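Local coordinates for protein putative acetyltransferase (Streptococcus mutans, PDB 4E2A) that probably transfers an acyl group, such as acetyl, from an acyl-coenzyme A donor to an acceptor that is not known, at residues D91-T96 / W113-T118; F108-W113 / E127-Y132. All blocks are in the same frame, centred on the assembly; numbering follows the deposited sequence.

Interaction 1 of 2, residues D91-T96 / W113-T118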
loop_
_atom_site.group_PDB
_atom_site.type_symbol
_atom_site.label_atom_id
_atom_site.label_comp_id
_atom_site.label_asym_id
_atom_site.label_seq_id
_atom_site.Cartn_x
_atom_site.Cartn_y
_atom_site.Cartn_z
ATOM N N ASP B 91 17.127 -13.897 -3.436
ATOM C CA ASP B 91 17.381 -12.722 -2.598
ATOM C C ASP B 91 18.207 -13.093 -1.345
ATOM O O ASP B 91 17.813 -13.949 -0.553
ATOM C CB ASP B 91 16.026 -12.103 -2.223
ATOM C CG ASP B 91 16.145 -10.845 -1.384
ATOM O OD1 ASP B 91 17.197 -10.635 -0.751
ATOM O OD2 ASP B 91 15.160 -10.066 -1.346
ATOM N N LYS B 92 19.351 -12.442 -1.166
ATOM C CA LYS B 92 20.242 -12.760 -0.051
ATOM C C LYS B 92 19.721 -12.275 1.303
ATOM O O LYS B 92 20.165 -12.737 2.346
ATOM C CB LYS B 92 21.620 -12.141 -0.290
ATOM C CG LYS B 92 22.143 -12.294 -1.713
ATOM C CD LYS B 92 22.506 -13.741 -2.034
ATOM C CE LYS B 92 23.839 -14.139 -1.403
ATOM N NZ LYS B 92 24.403 -15.373 -2.026
ATOM N N GLU B 93 18.796 -11.323 1.289
ATOM C CA GLU B 93 18.288 -10.775 2.540
ATOM C C GLU B 93 16.869 -11.251 2.844
ATOM O O GLU B 93 16.088 -10.546 3.481
ATOM C CB GLU B 93 18.371 -9.249 2.520
ATOM C CG GLU B 93 19.827 -8.731 2.528
ATOM C CD GLU B 93 19.932 -7.223 2.700
ATOM O OE1 GLU B 93 19.370 -6.479 1.862
ATOM O OE2 GLU B 93 20.582 -6.791 3.677
ATOM N N SER B 94 16.533 -12.442 2.349
ATOM C CA SER B 94 15.216 -13.021 2.600
ATOM C C SER B 94 15.306 -14.540 2.601
ATOM O O SER B 94 16.151 -15.117 1.925
ATOM C CB SER B 94 14.225 -12.558 1.518
ATOM O OG SER B 94 12.959 -13.182 1.681
ATOM N N GLU B 95 14.440 -15.202 3.354
ATOM C CA GLU B 95 14.366 -16.645 3.201
ATOM C C GLU B 95 12.944 -17.130 3.074
ATOM O O GLU B 95 12.029 -16.574 3.685
ATOM C CB GLU B 95 15.120 -17.365 4.306
ATOM C CG GLU B 95 16.640 -17.269 4.127
ATOM C CD GLU B 95 17.408 -17.615 5.386
ATOM O OE1 GLU B 95 16.759 -17.768 6.438
ATOM O OE2 GLU B 95 18.655 -17.731 5.317
ATOM N N THR B 96 12.754 -18.136 2.229
ATOM C CA THR B 96 11.461 -18.798 2.153
ATOM C C THR B 96 11.587 -20.270 2.569
ATOM O O THR B 96 12.465 -20.999 2.070
ATOM C CB THR B 96 10.851 -18.697 0.742
ATOM O OG1 THR B 96 10.723 -17.322 0.368
ATOM C CG2 THR B 96 9.468 -19.350 0.692
ATOM N N TRP B 113 15.057 -9.363 6.013
ATOM C CA TRP B 113 15.852 -8.406 6.771
ATOM C C TRP B 113 16.620 -7.491 5.800
ATOM O O TRP B 113 16.525 -7.674 4.584
ATOM C CB TRP B 113 16.796 -9.120 7.736
ATOM C CG TRP B 113 17.828 -9.978 7.073
ATOM C CD1 TRP B 113 19.106 -9.614 6.748
ATOM C CD2 TRP B 113 17.685 -11.348 6.677
ATOM N NE1 TRP B 113 19.767 -10.678 6.168
ATOM C CE2 TRP B 113 18.916 -11.755 6.117
ATOM C CE3 TRP B 113 16.636 -12.276 6.738
ATOM C CZ2 TRP B 113 19.121 -13.040 5.605
ATOM C CZ3 TRP B 113 16.845 -13.551 6.234
ATOM C CH2 TRP B 113 18.078 -13.921 5.674
ATOM N N GLY B 114 17.368 -6.521 6.325
ATOM C CA GLY B 114 18.084 -5.574 5.472
ATOM C C GLY B 114 17.149 -4.790 4.564
ATOM O O GLY B 114 16.065 -4.354 4.985
ATOM N N SER B 115 17.561 -4.603 3.310
ATOM C CA SER B 115 16.770 -3.818 2.359
ATOM C C SER B 115 15.575 -4.605 1.819
ATOM O O SER B 115 14.673 -4.034 1.202
ATOM C CB SER B 115 17.646 -3.335 1.190
ATOM O OG SER B 115 18.158 -4.449 0.470
ATOM N N SER B 116 15.558 -5.914 2.063
ATOM C CA SER B 116 14.462 -6.750 1.565
ATOM C C SER B 116 13.186 -6.666 2.410
ATOM O O SER B 116 12.143 -7.217 2.034
ATOM C CB SER B 116 14.916 -8.206 1.422
ATOM O OG SER B 116 15.919 -8.309 0.428
ATOM N N GLN B 117 13.245 -5.984 3.547
ATOM C CA GLN B 117 12.028 -5.797 4.313
ATOM C C GLN B 117 11.036 -5.009 3.461
ATOM O O GLN B 117 11.424 -4.181 2.629
ATOM C CB GLN B 117 12.298 -5.081 5.643
ATOM C CG GLN B 117 13.328 -5.776 6.550
ATOM C CD GLN B 117 13.671 -4.931 7.772
ATOM O OE1 GLN B 117 12.882 -4.816 8.718
ATOM N NE2 GLN B 117 14.845 -4.329 7.750
ATOM N N THR B 118 9.754 -5.273 3.663
ATOM C CA THR B 118 8.721 -4.589 2.892
ATOM C C THR B 118 8.658 -3.103 3.225
ATOM O O THR B 118 8.228 -2.295 2.401
ATOM C CB THR B 118 7.331 -5.226 3.093
ATOM O OG1 THR B 118 6.920 -5.105 4.461
ATOM C CG2 THR B 118 7.350 -6.699 2.698
#
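The indole of W113 lies over the turn that leads into strand 94-101. Here, at one end of the central sheet of a GNAT fold, the turn before strand 94-101 meets the loop after strand 104-113. E93 O and S94 N sit under one face of the indole, and E95 CD stands at the edge, near the ring plane, 3.8 Å from W113 CH2. The E95 carboxylate is nearly perpendicular to the indole, with planes 86° apart; its OE1 is hydrogen-bonded to the hydroxyl of Y97. E93 CA makes a CH-pi contact, 4.0 Å from the centroid of the five-membered ring of W113. With chi1 at 63°, W113 CG sits between its own backbone N and carbonyl carbon, which lays the ring back over E93.

The turn is of type I and runs from D91 to S94. The backbone bond from W113 N to E93 O is 3.0 Å and nearly straight. Beyond it, side chains hold the loop. E93 OE1 accepts twice from S115. The hydroxyl OG of S115 approaches at 2.7 Å from E93 OE1, nearly in line with the C-O bond. S115 N comes from above the carboxylate plane.

D91 ties the turn to the loop. Its OD1 accepts from E93 N, forming an Asx turn. Its other oxygen turns to the loop, because a chi1 of -178° swings the carboxylate across to S116. S116 OG donates to the syn lone pair of D91 OD2 at 2.6 Å.

Interaction 2 of 2, residues F108-W113 / E127-Y132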
loop_
_atom_site.group_PDB
_atom_site.type_symbol
_atom_site.label_atom_id
_atom_site.label_comp_id
_atom_site.label_asym_id
_atom_site.label_seq_id
_atom_site.Cartn_x
_atom_site.Cartn_y
_atom_site.Cartn_z
ATOM N N PHE B 108 4.034 -22.567 3.971
ATOM C CA PHE B 108 5.257 -21.818 3.701
ATOM C C PHE B 108 5.383 -20.537 4.518
ATOM O O PHE B 108 4.402 -20.015 5.071
ATOM C CB PHE B 108 5.427 -21.580 2.191
ATOM C CG PHE B 108 4.517 -20.521 1.640
ATOM C CD1 PHE B 108 4.959 -19.204 1.523
ATOM C CD2 PHE B 108 3.221 -20.832 1.259
ATOM C CE1 PHE B 108 4.123 -18.215 1.022
ATOM C CE2 PHE B 108 2.361 -19.844 0.751
ATOM C CZ PHE B 108 2.812 -18.536 0.639
ATOM N N LEU B 109 6.618 -20.034 4.577
ATOM C CA LEU B 109 6.988 -18.973 5.479
ATOM C C LEU B 109 7.974 -18.063 4.746
ATOM O O LEU B 109 8.952 -18.552 4.194
ATOM C CB LEU B 109 7.647 -19.557 6.748
ATOM C CG LEU B 109 8.496 -18.555 7.546
ATOM C CD1 LEU B 109 7.615 -17.475 8.180
ATOM C CD2 LEU B 109 9.433 -19.247 8.592
ATOM N N LYS B 110 7.707 -16.755 4.696
ATOM C CA LYS B 110 8.736 -15.857 4.142
ATOM C C LYS B 110 9.201 -14.844 5.172
ATOM O O LYS B 110 8.378 -14.158 5.805
ATOM C CB LYS B 110 8.277 -15.163 2.844
ATOM C CG LYS B 110 9.317 -14.214 2.218
ATOM C CD LYS B 110 8.768 -13.549 0.938
ATOM C CE LYS B 110 9.881 -12.810 0.171
ATOM N NZ LYS B 110 10.087 -11.383 0.602
ATOM N N VAL B 111 10.520 -14.757 5.353
ATOM C CA VAL B 111 11.100 -13.775 6.283
ATOM C C VAL B 111 12.081 -12.813 5.591
ATOM O O VAL B 111 12.716 -13.179 4.623
ATOM C CB VAL B 111 11.757 -14.459 7.516
ATOM C CG1 VAL B 111 10.660 -15.112 8.389
ATOM C CG2 VAL B 111 12.775 -15.482 7.074
ATOM N N ASN B 112 12.169 -11.573 6.072
ATOM C CA ASN B 112 13.034 -10.572 5.461
ATOM C C ASN B 112 13.903 -9.835 6.473
ATOM O O ASN B 112 13.528 -9.681 7.638
ATOM C CB ASN B 112 12.225 -9.497 4.720
ATOM C CG ASN B 112 11.162 -10.060 3.805
ATOM O OD1 ASN B 112 10.025 -9.586 3.815
ATOM N ND2 ASN B 112 11.524 -11.029 2.984
ATOM N N TRP B 113 15.057 -9.363 6.013
ATOM C CA TRP B 113 15.852 -8.406 6.771
ATOM C C TRP B 113 16.620 -7.491 5.800
ATOM O O TRP B 113 16.525 -7.674 4.584
ATOM C CB TRP B 113 16.796 -9.120 7.736
ATOM C CG TRP B 113 17.828 -9.978 7.073
ATOM C CD1 TRP B 113 19.106 -9.614 6.748
ATOM C CD2 TRP B 113 17.685 -11.348 6.677
ATOM N NE1 TRP B 113 19.767 -10.678 6.168
ATOM C CE2 TRP B 113 18.916 -11.755 6.117
ATOM C CE3 TRP B 113 16.636 -12.276 6.738
ATOM C CZ2 TRP B 113 19.121 -13.040 5.605
ATOM C CZ3 TRP B 113 16.845 -13.551 6.234
ATOM C CH2 TRP B 113 18.078 -13.921 5.674
ATOM N N GLU B 127 11.737 -9.203 9.635
ATOM C CA GLU B 127 10.312 -9.147 9.325
ATOM C C GLU B 127 9.741 -10.536 9.043
ATOM O O GLU B 127 10.312 -11.297 8.288
ATOM C CB GLU B 127 10.067 -8.254 8.092
ATOM C CG GLU B 127 8.619 -8.272 7.592
ATOM C CD GLU B 127 8.420 -7.536 6.259
ATOM O OE1 GLU B 127 9.408 -7.131 5.627
ATOM O OE2 GLU B 127 7.261 -7.371 5.838
ATOM N N ILE B 128 8.617 -10.866 9.662
ATOM C CA ILE B 128 7.875 -12.060 9.264
ATOM C C ILE B 128 6.777 -11.583 8.314
ATOM O O ILE B 128 5.837 -10.897 8.736
ATOM C CB ILE B 128 7.303 -12.818 10.477
ATOM C CG1 ILE B 128 8.434 -13.178 11.454
ATOM C CG2 ILE B 128 6.588 -14.085 10.019
ATOM C CD1 ILE B 128 7.930 -13.514 12.882
ATOM N N GLN B 129 6.938 -11.895 7.026
ATOM C CA GLN B 129 6.103 -11.309 5.967
ATOM C C GLN B 129 4.915 -12.191 5.574
ATOM O O GLN B 129 3.789 -11.696 5.446
ATOM C CB GLN B 129 6.947 -10.995 4.711
ATOM C CG GLN B 129 6.155 -10.279 3.585
ATOM C CD GLN B 129 6.813 -10.385 2.203
ATOM O OE1 GLN B 129 8.016 -10.624 2.082
ATOM N NE2 GLN B 129 6.012 -10.202 1.153
ATOM N N ARG B 130 5.177 -13.479 5.354
ATOM C CA ARG B 130 4.163 -14.426 4.901
ATOM C C ARG B 130 4.150 -15.722 5.706
ATOM O O ARG B 130 5.199 -16.323 5.950
ATOM C CB ARG B 130 4.402 -14.825 3.429
ATOM C CG ARG B 130 4.054 -13.779 2.393
ATOM C CD ARG B 130 4.366 -14.285 0.965
ATOM N NE ARG B 130 4.220 -13.179 0.039
ATOM C CZ ARG B 130 4.922 -13.023 -1.075
ATOM N NH1 ARG B 130 5.841 -13.926 -1.422
ATOM N NH2 ARG B 130 4.694 -11.959 -1.845
ATOM N N LEU B 131 2.958 -16.181 6.076
ATOM C CA LEU B 131 2.834 -17.510 6.672
ATOM C C LEU B 131 1.449 -18.090 6.352
ATOM O O LEU B 131 0.440 -17.578 6.838
ATOM C CB LEU B 131 3.093 -17.453 8.203
ATOM C CG LEU B 131 3.416 -18.780 8.946
ATOM C CD1 LEU B 131 3.853 -18.578 10.407
ATOM C CD2 LEU B 131 2.228 -19.739 8.904
ATOM N N TYR B 132 1.427 -19.141 5.523
ATOM C CA TYR B 132 0.219 -19.819 5.097
ATOM C C TYR B 132 0.301 -21.320 5.338
ATOM O O TYR B 132 1.343 -21.942 5.112
ATOM C CB TYR B 132 -0.016 -19.609 3.587
ATOM C CG TYR B 132 -0.432 -18.210 3.177
ATOM C CD1 TYR B 132 -1.776 -17.858 3.071
ATOM C CD2 TYR B 132 0.527 -17.246 2.881
ATOM C CE1 TYR B 132 -2.141 -16.590 2.677
ATOM C CE2 TYR B 132 0.169 -15.987 2.492
ATOM C CZ TYR B 132 -1.161 -15.659 2.390
ATOM O OH TYR B 132 -1.515 -14.394 1.996
HETATM O O HOH W 1 7.708 -10.514 -1.064
#
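L109 and I128 meet on the apolar face of an antiparallel strand pair, with L109 CD1 4.0 Å from I128 CG2. V111 CG1 is 4.3 Å from I128 CG1 on the same face. This is the hairpin of strands 104-113 and 125-133 in the central sheet of the GNAT fold. Helix 142-157 covers L109 and L131.

On the other face, F108 and Y132 run alongside each other. Their rings are close to parallel, 19° between planes, but displaced so far that little of one lies over the other. F108 CZ touches Y132 CD2 at 3.5 Å. R130 CD reaches the edge of the F108 ring, near its plane. The R130 guanidinium has its salt bridge with E88.

The backbones run antiparallel with one fault. Q129 and R130 both face K110, a classic beta bulge. K110 O accepts from Q129 N at 2.9 Å and more weakly from R130 N. A bulge in this fourth strand is known from GNAT enzymes, where it lies near the acyl-coenzyme A site; the same is probable here. Past it, N112 and E127 exchange two backbone bonds.

The bulge also turns the Q129 side chain toward K110. The K110 chain is extended until its last torsion, chi4 -88°, which bends NZ toward the Q129 amide. K110 NZ donates to Q129 OE1 at 2.7 Å, in the carbonyl plane. A water accepts from both side chains, 3.0 Å from K110 NZ and 2.8 Å from Q129 NE2.

The two interactions are neighbours in one sheet, with centres about 9 Å apart, and they share W113. Their segments alternate along the chain: 91-96, then 108-113, then 113-118, then 127-132. Strand 104-113 lies between strands 94-101 and 125-133, so interaction 2 is the buried hairpin pairing, while interaction 1 is at the surface where the middle strand ends. E95 O and V111 N probably bond across the first strand pair. T118 OG1 and E127 OE2 probably bond from the loop back to the hairpin. Strand 104-113 is thus fastened on both sides, next to the bulged strand that in GNAT enzymes borders the acyl-coenzyme A site, as it probably does here.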